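Local coordinates for protein decapping nuclease RAI1 (Candida albicans, PDB 5BUD) that hydrolyses NAD caps and other 5'-end structures of RNA with a divalent metal cation, and binds, stabilises and stimulates the exoribonuclease RAT1, at residues 13-21 with 211-219. Sequence-based numbering, arbitrary orientation.
Sequences KTTALKQPR and RTGIGNVKL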
loop_
_atom_site.group_PDB
_atom_site.type_symbol
_atom_site.label_atom_id
_atom_site.label_comp_id
_atom_site.label_asym_id
_atom_site.label_seq_id
_atom_site.Cartn_x
_atom_site.Cartn_y
_atom_site.Cartn_z
ATOM N N LYS A 13 20.018 15.453 1.542
ATOM C CA LYS A 13 20.307 16.854 1.202
ATOM C C LYS A 13 19.459 17.310 0.041
ATOM O O LYS A 13 18.900 18.405 0.044
ATOM C CB LYS A 13 21.800 17.064 0.867
ATOM C CG LYS A 13 22.628 17.527 2.053
ATOM C CD LYS A 13 24.126 17.401 1.794
ATOM C CE LYS A 13 24.629 15.984 2.040
ATOM N NZ LYS A 13 26.116 15.936 2.118
ATOM N N THR A 14 19.369 16.460 -0.962
ATOM C CA THR A 14 18.523 16.762 -2.086
ATOM C C THR A 14 17.636 15.570 -2.374
ATOM O O THR A 14 17.649 14.572 -1.648
ATOM C CB THR A 14 19.344 17.162 -3.331
ATOM O OG1 THR A 14 18.452 17.603 -4.364
ATOM C CG2 THR A 14 20.203 15.992 -3.839
ATOM N N THR A 15 16.870 15.706 -3.447
ATOM C CA THR A 15 15.860 14.758 -3.821
ATOM C C THR A 15 16.145 14.392 -5.279
ATOM O O THR A 15 15.939 15.193 -6.200
ATOM C CB THR A 15 14.465 15.392 -3.604
ATOM O OG1 THR A 15 14.136 15.326 -2.212
ATOM C CG2 THR A 15 13.381 14.693 -4.387
ATOM N N ALA A 16 16.707 13.203 -5.461
ATOM C CA ALA A 16 16.880 12.628 -6.781
ATOM C C ALA A 16 15.851 11.506 -6.881
ATOM O O ALA A 16 15.966 10.487 -6.201
ATOM C CB ALA A 16 18.298 12.101 -6.963
ATOM N N LEU A 17 14.831 11.727 -7.706
ATOM C CA LEU A 17 13.701 10.813 -7.820
ATOM C C LEU A 17 13.726 10.112 -9.159
ATOM O O LEU A 17 13.828 10.752 -10.209
ATOM C CB LEU A 17 12.378 11.575 -7.686
ATOM C CG LEU A 17 12.203 12.369 -6.397
ATOM C CD1 LEU A 17 10.977 13.269 -6.474
ATOM C CD2 LEU A 17 12.136 11.438 -5.193
ATOM N N LYS A 18 13.604 8.793 -9.119
ATOM C CA LYS A 18 13.570 8.002 -10.323
ATOM C C LYS A 18 12.118 7.699 -10.646
ATOM O O LYS A 18 11.273 7.656 -9.742
ATOM C CB LYS A 18 14.360 6.715 -10.127
ATOM C CG LYS A 18 15.735 6.900 -9.493
ATOM C CD LYS A 18 16.527 8.081 -10.052
ATOM C CE LYS A 18 18.026 7.916 -9.828
ATOM N NZ LYS A 18 18.648 9.154 -9.270
ATOM N N GLN A 19 11.812 7.528 -11.930
ATOM C CA GLN A 19 10.441 7.332 -12.350
ATOM C C GLN A 19 10.149 5.870 -12.143
ATOM O O GLN A 19 10.983 5.043 -12.492
ATOM C CB GLN A 19 10.238 7.719 -13.806
ATOM C CG GLN A 19 8.781 7.571 -14.234
ATOM C CD GLN A 19 8.255 8.759 -15.006
ATOM O OE1 GLN A 19 8.670 9.898 -14.776
ATOM N NE2 GLN A 19 7.326 8.501 -15.927
ATOM N N PRO A 20 9.012 5.535 -11.513
ATOM C CA PRO A 20 8.773 4.095 -11.338
ATOM C C PRO A 20 8.312 3.428 -12.632
ATOM O O PRO A 20 7.693 4.082 -13.472
ATOM C CB PRO A 20 7.652 4.034 -10.290
ATOM C CG PRO A 20 7.369 5.443 -9.905
ATOM C CD PRO A 20 7.924 6.332 -10.944
ATOM N N ARG A 21 8.572 2.127 -12.750
ATOM C CA ARG A 21 8.138 1.342 -13.917
ATOM C C ARG A 21 7.649 -0.001 -13.428
ATOM O O ARG A 21 8.294 -0.610 -12.579
ATOM C CB ARG A 21 9.308 1.119 -14.884
ATOM C CG ARG A 21 9.995 2.379 -15.360
ATOM C CD ARG A 21 9.055 3.302 -16.129
ATOM N NE ARG A 21 9.777 4.328 -16.883
ATOM C CZ ARG A 21 9.235 5.453 -17.351
ATOM N NH1 ARG A 21 7.950 5.734 -17.149
ATOM N NH2 ARG A 21 9.984 6.314 -18.025
ATOM N N ARG A 211 9.678 -1.371 -10.138
ATOM C CA ARG A 211 11.021 -0.962 -9.806
ATOM C C ARG A 211 11.007 0.587 -9.740
ATOM O O ARG A 211 10.449 1.224 -10.605
ATOM C CB ARG A 211 11.972 -1.427 -10.899
ATOM C CG ARG A 211 13.456 -1.323 -10.597
ATOM C CD ARG A 211 14.260 -2.098 -11.643
ATOM N NE ARG A 211 15.717 -2.082 -11.430
ATOM C CZ ARG A 211 16.539 -1.103 -11.826
ATOM N NH1 ARG A 211 16.072 -0.017 -12.440
ATOM N NH2 ARG A 211 17.843 -1.207 -11.605
ATOM N N THR A 212 11.615 1.154 -8.709
ATOM C CA THR A 212 11.746 2.616 -8.561
ATOM C C THR A 212 13.078 2.891 -7.847
ATOM O O THR A 212 13.896 1.987 -7.637
ATOM C CB THR A 212 10.533 3.218 -7.806
ATOM O OG1 THR A 212 10.512 4.672 -7.884
ATOM C CG2 THR A 212 10.520 2.752 -6.343
ATOM N N GLY A 213 13.325 4.148 -7.515
ATOM C CA GLY A 213 14.550 4.482 -6.830
ATOM C C GLY A 213 14.427 5.838 -6.176
ATOM O O GLY A 213 13.491 6.583 -6.454
ATOM N N ILE A 214 15.366 6.122 -5.282
ATOM C CA ILE A 214 15.543 7.464 -4.708
ATOM C C ILE A 214 17.001 7.580 -4.325
ATOM O O ILE A 214 17.588 6.609 -3.818
ATOM C CB ILE A 214 14.608 7.733 -3.516
ATOM C CG1 ILE A 214 14.834 9.143 -2.965
ATOM C CG2 ILE A 214 14.765 6.683 -2.417
ATOM C CD1 ILE A 214 13.711 9.596 -2.064
ATOM N N GLY A 215 17.603 8.731 -4.631
ATOM C CA GLY A 215 19.054 8.885 -4.502
ATOM C C GLY A 215 19.725 7.834 -5.378
ATOM O O GLY A 215 19.360 7.663 -6.532
ATOM N N ASN A 216 20.673 7.093 -4.827
ATOM C CA ASN A 216 21.308 6.034 -5.584
ATOM C C ASN A 216 20.822 4.647 -5.160
ATOM O O ASN A 216 21.484 3.662 -5.438
ATOM C CB ASN A 216 22.838 6.137 -5.456
ATOM C CG ASN A 216 23.303 6.116 -4.006
ATOM O OD1 ASN A 216 22.849 5.292 -3.205
ATOM N ND2 ASN A 216 24.207 7.027 -3.658
ATOM N N VAL A 217 19.670 4.558 -4.499
ATOM C CA VAL A 217 19.142 3.256 -4.057
ATOM C C VAL A 217 18.034 2.765 -4.981
ATOM O O VAL A 217 17.213 3.546 -5.423
ATOM C CB VAL A 217 18.621 3.321 -2.608
ATOM C CG1 VAL A 217 18.110 1.946 -2.161
ATOM C CG2 VAL A 217 19.732 3.770 -1.684
ATOM N N LYS A 218 18.024 1.466 -5.278
ATOM C CA LYS A 218 16.969 0.865 -6.094
ATOM C C LYS A 218 16.016 0.045 -5.232
ATOM O O LYS A 218 16.458 -0.735 -4.372
ATOM C CB LYS A 218 17.580 -0.029 -7.183
ATOM C CG LYS A 218 18.304 0.741 -8.289
ATOM C CD LYS A 218 17.530 1.974 -8.750
ATOM C CE LYS A 218 18.251 2.774 -9.834
ATOM N NZ LYS A 218 19.178 3.779 -9.226
ATOM N N LEU A 219 14.718 0.235 -5.461
ATOM C CA LEU A 219 13.689 -0.507 -4.727
ATOM C C LEU A 219 12.692 -1.146 -5.651
ATOM O O LEU A 219 12.275 -0.524 -6.608
ATOM C CB LEU A 219 12.919 0.395 -3.786
ATOM C CG LEU A 219 13.769 1.103 -2.730
ATOM C CD1 LEU A 219 14.015 2.523 -3.197
ATOM C CD2 LEU A 219 13.042 1.077 -1.385
#
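K18 lays its side chain over the backbone of G213 and carries its ammonium group on to the turn at G215. Its CG sits 3.7 Å from G213 C, a close approach over a residue that has no side chain. Bends at chi2 (-43°) and chi4 swing the chain from G213 toward the turn, where NZ meets G215 O at 3.2 Å, the donor tilted 26° from the carbonyl plane. K218 NZ lies 5.4 Å from K18 NZ, and the two like charges would be expected to disfavour closer approach. The K18 backbone adds a weak, long hydrogen bond from its N to G213 O.

G215, with positive phi, belongs to the type II' turn I214-V217 that closes the hairpin, and its N donates to A16 O at 2.9 Å, in the carbonyl plane. R211 pairs through its backbone with R21 in an antiparallel hydrogen-bonded pair, its N reaching R21 O at 2.9 Å; its extended side chain leads away to S97. Between the L17-I214 bridge and the R21-R211 pair the register shifts by one residue, and there P20 and T212 run alongside each other, P20 CB 3.8 Å from T212 OG1.

The incoming chain thus runs along the edge of hairpin 205-214/217-228 before joining it as strand 21-28. Helix 322-339 packs against I214 through Y329 and V333, while on the hairpin's far side the K218 backbone hydrogen-bonds to D99 and I100, where strand 100-103 begins.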